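Local coordinates for protein ubiquitin-conjugating enzyme E2 U (PDB 1YRV) that catalyses the covalent attachment of ubiquitin to other proteins, as an E2 enzyme that takes ubiquitin from E1 as a cysteine thioester, at residues S80-I92 / T104-W118. Sequence-based numbering, arbitrary orientation.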
ATOM      1  N   SER A  80      17.019  -4.086  -3.098  1.00 40.83           N
ATOM      2  CA  SER A  80      17.877  -4.151  -4.266  1.00 43.23           C
ATOM      3  C   SER A  80      17.472  -5.317  -5.164  1.00 42.31           C
ATOM      4  O   SER A  80      17.985  -5.474  -6.261  1.00 44.04           O
ATOM      5  CB  SER A  80      19.351  -4.268  -3.825  1.00 42.56           C
ATOM      6  OG  SER A  80      19.494  -5.374  -2.926  1.00 47.09           O
ATOM      7  N   GLU A  81      16.523  -6.126  -4.709  1.00 45.30           N
ATOM      8  CA  GLU A  81      16.038  -7.266  -5.503  1.00 46.20           C
ATOM      9  C   GLU A  81      14.824  -6.817  -6.310  1.00 44.72           C
ATOM     10  O   GLU A  81      14.361  -7.542  -7.172  1.00 43.29           O
ATOM     11  CB  GLU A  81      15.590  -8.405  -4.581  1.00 51.12           C
ATOM     12  CG  GLU A  81      16.512  -8.601  -3.419  1.00 58.32           C
ATOM     13  CD  GLU A  81      17.870  -8.959  -3.895  1.00 62.37           C
ATOM     14  OE1 GLU A  81      17.934 -10.010  -4.579  1.00 65.67           O
ATOM     15  OE2 GLU A  81      18.839  -8.200  -3.609  1.00 60.12           O
ATOM     16  N   TYR A  82      14.344  -5.605  -6.054  1.00 44.60           N
ATOM     17  CA  TYR A  82      13.149  -5.148  -6.712  1.00 43.74           C
ATOM     18  C   TYR A  82      12.947  -5.503  -8.141  1.00 45.74           C
ATOM     19  O   TYR A  82      13.832  -5.381  -9.004  1.00 44.54           O
ATOM     20  CB  TYR A  82      12.917  -3.652  -6.604  1.00 42.80           C
ATOM     21  CG  TYR A  82      11.734  -3.190  -7.444  1.00 41.43           C
ATOM     22  CD1 TYR A  82      10.472  -3.743  -7.272  1.00 43.33           C
ATOM     23  CD2 TYR A  82      11.879  -2.192  -8.395  1.00 45.54           C
ATOM     24  CE1 TYR A  82       9.375  -3.312  -8.015  1.00 41.43           C
ATOM     25  CE2 TYR A  82      10.787  -1.748  -9.148  1.00 46.03           C
ATOM     26  CZ  TYR A  82       9.532  -2.318  -8.943  1.00 45.20           C
ATOM     27  OH  TYR A  82       8.465  -1.832  -9.662  1.00 47.36           O
ATOM     28  N   ASN A  83      11.675  -5.892  -8.308  1.00 48.67           N
ATOM     29  CA  ASN A  83      11.015  -6.315  -9.513  1.00 44.31           C
ATOM     30  C   ASN A  83      11.095  -7.842  -9.456  1.00 42.25           C
ATOM     31  O   ASN A  83      10.192  -8.501  -9.923  1.00 44.72           O
ATOM     32  CB  ASN A  83      11.714  -5.562 -10.615  1.00 46.47           C
ATOM     33  CG  ASN A  83      11.557  -6.158 -11.948  1.00 46.05           C
ATOM     34  OD1 ASN A  83      12.251  -7.087 -12.239  1.00 42.78           O
ATOM     35  ND2 ASN A  83      10.675  -5.605 -12.792  1.00 43.28           N
ATOM     36  N   TYR A  84      12.116  -8.405  -8.823  1.00 40.12           N
ATOM     37  CA  TYR A  84      12.146  -9.856  -8.670  1.00 40.74           C
ATOM     38  C   TYR A  84      11.406 -10.140  -7.351  1.00 40.94           C
ATOM     39  O   TYR A  84      10.934 -11.249  -7.114  1.00 39.72           O
ATOM     40  CB  TYR A  84      13.570 -10.391  -8.544  1.00 40.81           C
ATOM     41  CG  TYR A  84      14.278 -10.547  -9.863  1.00 43.02           C
ATOM     42  CD1 TYR A  84      13.790 -11.414 -10.844  1.00 42.82           C
ATOM     43  CD2 TYR A  84      15.347  -9.719 -10.191  1.00 42.51           C
ATOM     44  CE1 TYR A  84      14.340 -11.428 -12.124  1.00 41.99           C
ATOM     45  CE2 TYR A  84      15.890  -9.721 -11.454  1.00 44.19           C
ATOM     46  CZ  TYR A  84      15.376 -10.579 -12.418  1.00 44.64           C
ATOM     47  OH  TYR A  84      15.913 -10.555 -13.674  1.00 49.35           O
ATOM     48  N   ALA A  85      11.313  -9.118  -6.504  1.00 38.67           N
ATOM     49  CA  ALA A  85      10.679  -9.219  -5.203  1.00 38.93           C
ATOM     50  C   ALA A  85       9.820  -8.008  -4.905  1.00 39.49           C
ATOM     51  O   ALA A  85      10.176  -6.878  -5.270  1.00 38.17           O
ATOM     52  CB  ALA A  85      11.739  -9.339  -4.125  1.00 40.78           C
ATOM     53  N   PRO A  86       8.698  -8.229  -4.196  1.00 40.06           N
ATOM     54  CA  PRO A  86       7.755  -7.166  -3.811  1.00 37.12           C
ATOM     55  C   PRO A  86       8.285  -6.237  -2.726  1.00 38.14           C
ATOM     56  O   PRO A  86       9.074  -6.633  -1.878  1.00 38.30           O
ATOM     57  CB  PRO A  86       6.521  -7.935  -3.308  1.00 36.87           C
ATOM     58  CG  PRO A  86       7.126  -9.247  -2.744  1.00 40.20           C
ATOM     59  CD  PRO A  86       8.163  -9.567  -3.843  1.00 39.40           C
ATOM     60  N   PRO A  87       7.855  -4.971  -2.736  1.00 38.91           N
ATOM     61  CA  PRO A  87       8.355  -4.091  -1.681  1.00 36.69           C
ATOM     62  C   PRO A  87       7.670  -4.514  -0.382  1.00 38.47           C
ATOM     63  O   PRO A  87       6.823  -5.412  -0.388  1.00 38.04           O
ATOM     64  CB  PRO A  87       7.915  -2.686  -2.148  1.00 39.23           C
ATOM     65  CG  PRO A  87       6.649  -2.960  -2.927  1.00 36.86           C
ATOM     66  CD  PRO A  87       6.945  -4.272  -3.664  1.00 35.49           C
ATOM     67  N   VAL A  88       8.067  -3.931   0.737  1.00 40.05           N
ATOM     68  CA  VAL A  88       7.383  -4.237   1.985  1.00 41.36           C
ATOM     69  C   VAL A  88       6.537  -2.993   2.287  1.00 43.47           C
ATOM     70  O   VAL A  88       7.063  -1.877   2.383  1.00 42.80           O
ATOM     71  CB  VAL A  88       8.332  -4.427   3.168  1.00 44.15           C
ATOM     72  CG1 VAL A  88       7.507  -4.535   4.454  1.00 44.06           C
ATOM     73  CG2 VAL A  88       9.195  -5.689   2.988  1.00 41.86           C
ATOM     74  N   VAL A  89       5.235  -3.182   2.433  1.00 43.97           N
ATOM     75  CA  VAL A  89       4.346  -2.067   2.714  1.00 46.93           C
ATOM     76  C   VAL A  89       3.870  -2.157   4.168  1.00 48.71           C
ATOM     77  O   VAL A  89       3.490  -3.233   4.665  1.00 50.47           O
ATOM     78  CB  VAL A  89       3.099  -2.076   1.752  1.00 46.82           C
ATOM     79  CG1 VAL A  89       2.081  -1.031   2.188  1.00 43.43           C
ATOM     80  CG2 VAL A  89       3.534  -1.818   0.313  1.00 44.91           C
ATOM     81  N   LYS A  90       3.912  -1.018   4.841  1.00 47.96           N
ATOM     82  CA  LYS A  90       3.464  -0.943   6.205  1.00 47.98           C
ATOM     83  C   LYS A  90       2.679   0.316   6.454  1.00 48.91           C
ATOM     84  O   LYS A  90       2.959   1.370   5.872  1.00 46.80           O
ATOM     85  CB  LYS A  90       4.640  -0.983   7.161  1.00 52.53           C
ATOM     86  CG  LYS A  90       5.248  -2.351   7.292  1.00 57.54           C
ATOM     87  CD  LYS A  90       6.527  -2.302   8.111  1.00 61.48           C
ATOM     88  CE  LYS A  90       7.145  -3.700   8.224  1.00 65.22           C
ATOM     89  NZ  LYS A  90       6.139  -4.693   8.794  1.00 67.40           N
ATOM     90  N   PHE A  91       1.679   0.183   7.324  1.00 49.88           N
ATOM     91  CA  PHE A  91       0.844   1.300   7.721  1.00 50.31           C
ATOM     92  C   PHE A  91       1.602   2.059   8.792  1.00 52.38           C
ATOM     93  O   PHE A  91       2.006   1.477   9.782  1.00 52.30           O
ATOM     94  CB  PHE A  91      -0.470   0.782   8.285  1.00 48.31           C
ATOM     95  CG  PHE A  91      -1.588   0.884   7.331  1.00 46.69           C
ATOM     96  CD1 PHE A  91      -2.302   2.053   7.231  1.00 46.50           C
ATOM     97  CD2 PHE A  91      -1.902  -0.178   6.492  1.00 47.55           C
ATOM     98  CE1 PHE A  91      -3.303   2.182   6.300  1.00 45.66           C
ATOM     99  CE2 PHE A  91      -2.908  -0.063   5.548  1.00 46.93           C
ATOM    100  CZ  PHE A  91      -3.615   1.116   5.457  1.00 47.38           C
ATOM    101  N   ILE A  92       1.801   3.354   8.589  1.00 55.35           N
ATOM    102  CA  ILE A  92       2.520   4.157   9.562  1.00 58.69           C
ATOM    103  C   ILE A  92       1.856   4.018  10.930  1.00 60.82           C
ATOM    104  O   ILE A  92       2.535   3.791  11.940  1.00 61.70           O
ATOM    105  CB  ILE A  92       2.574   5.636   9.110  1.00 58.56           C
ATOM    106  CG1 ILE A  92       3.629   5.781   8.012  1.00 56.42           C
ATOM    107  CG2 ILE A  92       2.884   6.544  10.290  1.00 59.68           C
ATOM    108  CD1 ILE A  92       3.366   6.884   7.020  1.00 54.29           C
ATOM    109  N   THR A 104       1.577  -5.959  13.154  1.00 75.02           N
ATOM    110  CA  THR A 104       2.616  -5.571  12.196  1.00 73.84           C
ATOM    111  C   THR A 104       2.302  -4.307  11.394  1.00 71.88           C
ATOM    112  O   THR A 104       3.199  -3.729  10.779  1.00 71.33           O
ATOM    113  CB  THR A 104       2.843  -6.687  11.165  1.00 75.59           C
ATOM    114  OG1 THR A 104       2.893  -7.948  11.836  1.00 77.59           O
ATOM    115  CG2 THR A 104       4.142  -6.462  10.391  1.00 76.97           C
ATOM    116  N   GLY A 105       1.031  -3.899  11.381  1.00 69.02           N
ATOM    117  CA  GLY A 105       0.625  -2.725  10.625  1.00 64.30           C
ATOM    118  C   GLY A 105       0.753  -3.009   9.140  1.00 62.24           C
ATOM    119  O   GLY A 105       0.590  -2.131   8.297  1.00 62.02           O
ATOM    120  N   GLN A 106       1.046  -4.260   8.830  1.00 59.53           N
ATOM    121  CA  GLN A 106       1.214  -4.690   7.471  1.00 58.20           C
ATOM    122  C   GLN A 106      -0.073  -5.251   6.877  1.00 56.39           C
ATOM    123  O   GLN A 106      -0.740  -6.105   7.462  1.00 55.26           O
ATOM    124  CB  GLN A 106       2.312  -5.741   7.433  1.00 60.02           C
ATOM    125  CG  GLN A 106       2.939  -5.941   6.094  1.00 62.23           C
ATOM    126  CD  GLN A 106       4.308  -6.602   6.203  1.00 64.15           C
ATOM    127  OE1 GLN A 106       4.710  -7.386   5.342  1.00 63.58           O
ATOM    128  NE2 GLN A 106       5.033  -6.272   7.261  1.00 65.08           N
ATOM    129  N   PRO A 107      -0.425  -4.784   5.682  1.00 54.34           N
ATOM    130  CA  PRO A 107      -1.630  -5.222   4.972  1.00 54.07           C
ATOM    131  C   PRO A 107      -1.496  -6.593   4.306  1.00 54.24           C
ATOM    132  O   PRO A 107      -0.545  -6.814   3.599  1.00 57.83           O
ATOM    133  CB  PRO A 107      -1.826  -4.120   3.948  1.00 53.62           C
ATOM    134  CG  PRO A 107      -0.418  -3.710   3.621  1.00 51.92           C
ATOM    135  CD  PRO A 107       0.271  -3.703   4.958  1.00 50.76           C
ATOM    136  N   CYS A 108      -2.448  -7.493   4.523  1.00 53.95           N
ATOM    137  CA  CYS A 108      -2.418  -8.812   3.915  1.00 54.17           C
ATOM    138  C   CYS A 108      -2.863  -8.695   2.472  1.00 53.35           C
ATOM    139  O   CYS A 108      -4.059  -8.635   2.171  1.00 52.71           O
ATOM    140  CB  CYS A 108      -3.360  -9.764   4.625  1.00 54.96           C
ATOM    141  SG  CYS A 108      -2.998 -10.000   6.361  1.00 61.24           S
ATOM    142  N   ILE A 109      -1.884  -8.664   1.584  1.00 52.30           N
ATOM    143  CA  ILE A 109      -2.135  -8.530   0.170  1.00 51.41           C
ATOM    144  C   ILE A 109      -1.444  -9.687  -0.497  1.00 50.17           C
ATOM    145  O   ILE A 109      -0.247  -9.877  -0.310  1.00 51.21           O
ATOM    146  CB  ILE A 109      -1.507  -7.242  -0.380  1.00 50.02           C
ATOM    147  CG1 ILE A 109      -2.090  -6.029   0.338  1.00 50.68           C
ATOM    148  CG2 ILE A 109      -1.716  -7.172  -1.887  1.00 50.99           C
ATOM    149  CD1 ILE A 109      -3.591  -5.944   0.265  1.00 48.57           C
ATOM    150  N   ASP A 110      -2.171 -10.441  -1.297  1.00 49.18           N
ATOM    151  CA  ASP A 110      -1.559 -11.579  -1.971  1.00 52.91           C
ATOM    152  C   ASP A 110      -0.251 -11.365  -2.727  1.00 51.76           C
ATOM    153  O   ASP A 110       0.746 -12.033  -2.436  1.00 52.02           O
ATOM    154  CB  ASP A 110      -2.561 -12.223  -2.915  1.00 55.94           C
ATOM    155  CG  ASP A 110      -3.553 -13.039  -2.178  1.00 63.39           C
ATOM    156  OD1 ASP A 110      -3.906 -14.151  -2.672  1.00 67.09           O
ATOM    157  OD2 ASP A 110      -3.980 -12.559  -1.087  1.00 66.40           O
ATOM    158  N   PHE A 111      -0.272 -10.461  -3.702  1.00 49.90           N
ATOM    159  CA  PHE A 111       0.903 -10.194  -4.507  1.00 48.33           C
ATOM    160  C   PHE A 111       2.057  -9.647  -3.707  1.00 47.69           C
ATOM    161  O   PHE A 111       3.155  -9.458  -4.231  1.00 47.10           O
ATOM    162  CB  PHE A 111       0.569  -9.258  -5.665  1.00 50.48           C
ATOM    163  CG  PHE A 111       0.393  -7.825  -5.273  1.00 48.14           C
ATOM    164  CD1 PHE A 111       1.490  -6.978  -5.129  1.00 47.94           C
ATOM    165  CD2 PHE A 111      -0.879  -7.302  -5.105  1.00 48.98           C
ATOM    166  CE1 PHE A 111       1.318  -5.596  -4.821  1.00 47.28           C
ATOM    167  CE2 PHE A 111      -1.077  -5.934  -4.797  1.00 46.01           C
ATOM    168  CZ  PHE A 111       0.027  -5.084  -4.657  1.00 46.65           C
ATOM    169  N   LEU A 112       1.818  -9.439  -2.420  1.00 46.94           N
ATOM    170  CA  LEU A 112       2.850  -8.926  -1.559  1.00 47.03           C
ATOM    171  C   LEU A 112       3.370 -10.002  -0.644  1.00 48.27           C
ATOM    172  O   LEU A 112       4.550 -10.008  -0.294  1.00 49.25           O
ATOM    173  CB  LEU A 112       2.324  -7.764  -0.731  1.00 44.82           C
ATOM    174  CG  LEU A 112       2.121  -6.419  -1.424  1.00 44.39           C
ATOM    175  CD1 LEU A 112       1.805  -5.442  -0.324  1.00 45.41           C
ATOM    176  CD2 LEU A 112       3.385  -5.942  -2.183  1.00 46.05           C
ATOM    177  N   ASP A 113       2.495 -10.936  -0.292  1.00 50.23           N
ATOM    178  CA  ASP A 113       2.842 -12.008   0.642  1.00 50.36           C
ATOM    179  C   ASP A 113       2.968 -13.360   0.001  1.00 50.89           C
ATOM    180  O   ASP A 113       3.618 -14.245   0.540  1.00 50.89           O
ATOM    181  CB  ASP A 113       1.785 -12.117   1.737  1.00 51.23           C
ATOM    182  CG  ASP A 113       1.423 -10.781   2.325  1.00 51.83           C
ATOM    183  OD1 ASP A 113       2.307  -9.921   2.414  1.00 50.33           O
ATOM    184  OD2 ASP A 113       0.256 -10.590   2.704  1.00 54.98           O
ATOM    185  N   ASN A 114       2.330 -13.536  -1.140  1.00 51.59           N
ATOM    186  CA  ASN A 114       2.417 -14.819  -1.798  1.00 52.99           C
ATOM    187  C   ASN A 114       3.401 -14.699  -2.959  1.00 52.28           C
ATOM    188  O   ASN A 114       3.136 -13.991  -3.920  1.00 51.46           O
ATOM    189  CB  ASN A 114       1.039 -15.229  -2.298  1.00 54.70           C
ATOM    190  CG  ASN A 114       1.013 -16.652  -2.796  1.00 56.94           C
ATOM    191  OD1 ASN A 114       2.051 -17.235  -3.142  1.00 58.99           O
ATOM    192  ND2 ASN A 114      -0.180 -17.217  -2.869  1.00 57.89           N
ATOM    193  N   PRO A 115       4.561 -15.383  -2.872  1.00 53.27           N
ATOM    194  CA  PRO A 115       5.596 -15.351  -3.911  1.00 52.97           C
ATOM    195  C   PRO A 115       5.044 -15.678  -5.293  1.00 53.71           C
ATOM    196  O   PRO A 115       5.436 -15.061  -6.275  1.00 55.00           O
ATOM    197  CB  PRO A 115       6.609 -16.381  -3.421  1.00 52.12           C
ATOM    198  CG  PRO A 115       6.513 -16.261  -1.935  1.00 52.36           C
ATOM    199  CD  PRO A 115       4.995 -16.219  -1.740  1.00 53.61           C
ATOM    200  N   GLU A 116       4.112 -16.628  -5.348  1.00 53.68           N
ATOM    201  CA  GLU A 116       3.508 -17.041  -6.593  1.00 53.32           C
ATOM    202  C   GLU A 116       2.618 -15.974  -7.169  1.00 52.51           C
ATOM    203  O   GLU A 116       2.287 -16.022  -8.348  1.00 52.98           O
ATOM    204  CB  GLU A 116       2.700 -18.318  -6.376  1.00 57.45           C
ATOM    205  CG  GLU A 116       3.466 -19.438  -5.673  1.00 60.75           C
ATOM    206  CD  GLU A 116       2.751 -20.779  -5.816  1.00 64.86           C
ATOM    207  OE1 GLU A 116       2.514 -21.200  -6.975  1.00 66.02           O
ATOM    208  OE2 GLU A 116       2.421 -21.412  -4.781  1.00 64.96           O
ATOM    209  N   LYS A 117       2.234 -15.010  -6.335  1.00 51.35           N
ATOM    210  CA  LYS A 117       1.362 -13.925  -6.757  1.00 50.43           C
ATOM    211  C   LYS A 117       2.118 -12.696  -7.224  1.00 48.18           C
ATOM    212  O   LYS A 117       1.566 -11.876  -7.934  1.00 45.78           O
ATOM    213  CB  LYS A 117       0.383 -13.550  -5.631  1.00 53.03           C
ATOM    214  CG  LYS A 117      -0.993 -14.203  -5.742  1.00 54.29           C
ATOM    215  CD  LYS A 117      -0.912 -15.708  -5.819  1.00 59.31           C
ATOM    216  CE  LYS A 117      -2.297 -16.358  -6.122  1.00 62.36           C
ATOM    217  NZ  LYS A 117      -2.869 -15.959  -7.473  1.00 63.13           N
ATOM    218  N   TRP A 118       3.383 -12.566  -6.854  1.00 47.48           N
ATOM    219  CA  TRP A 118       4.145 -11.422  -7.317  1.00 45.89           C
ATOM    220  C   TRP A 118       4.281 -11.486  -8.833  1.00 46.55           C
ATOM    221  O   TRP A 118       4.230 -12.555  -9.428  1.00 46.41           O
ATOM    222  CB  TRP A 118       5.527 -11.412  -6.676  1.00 46.02           C
ATOM    223  CG  TRP A 118       6.399 -10.335  -7.212  1.00 45.19           C
ATOM    224  CD1 TRP A 118       7.584 -10.487  -7.890  1.00 43.28           C
ATOM    225  CD2 TRP A 118       6.170  -8.928  -7.114  1.00 42.74           C
ATOM    226  NE1 TRP A 118       8.098  -9.263  -8.214  1.00 42.13           N
ATOM    227  CE2 TRP A 118       7.254  -8.281  -7.746  1.00 41.96           C
ATOM    228  CE3 TRP A 118       5.147  -8.142  -6.550  1.00 42.13           C
ATOM    229  CZ2 TRP A 118       7.361  -6.898  -7.830  1.00 40.36           C
ATOM    230  CZ3 TRP A 118       5.250  -6.758  -6.633  1.00 39.55           C
ATOM    231  CH2 TRP A 118       6.356  -6.151  -7.270  1.00 38.92           C
TER
HETATM  232  O   HOH W   1       5.796  -7.669   0.968  1.00 50.04           O
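P86 packs over one face of the W118 indole: its CB sits 3.9 Å from the centre of the six-membered ring of W118 and 27° off the normal, a CH-pi contact. With CG of W118 anti to the backbone N (chi1 175°), the indole extends from the 104-118 backbone to the loop 83-87. CE1 of Y82 meets the edge of the indole at CZ2 of W118, 4.1 Å away, the two side chains crossing at about a right angle. The Y82 hydroxyl itself is bonded to D31 and Y122, and the Y122 ring also meets W118.

The apolar packing continues through L112, whose two methyls divide the work: CD2 reaches CB of P86 at 3.9 Å, while CD1 meets CG2 of V89 at 4.1 Å. Beyond it, CG1 of V89 touches CG of P107, and CD of P107 comes near the edge of the F91 ring.

Two direct hydrogen bonds join the segments, one near each end of the contact. NE1 of W118 donates to O of N83 (2.8 Å, 163° at the hydrogen), with the acceptor near the indole plane but the donor well above the carbonyl plane. At the other end, N of F91 donates to O of G105 over 2.7 Å. Between them, a water lies within hydrogen-bonding distance of both O of P87 and O of L112, linking the two backbones.

Residues 105-107 run beside 88-91, an edge strand of the four-stranded antiparallel sheet, while helix 110-113 and W118 pack on the loop leading into it. In the UBC fold of E2 enzymes the chain after the last sheet strand returns beside it, bringing the thioester cysteine, here by prediction C108, next to this short helix.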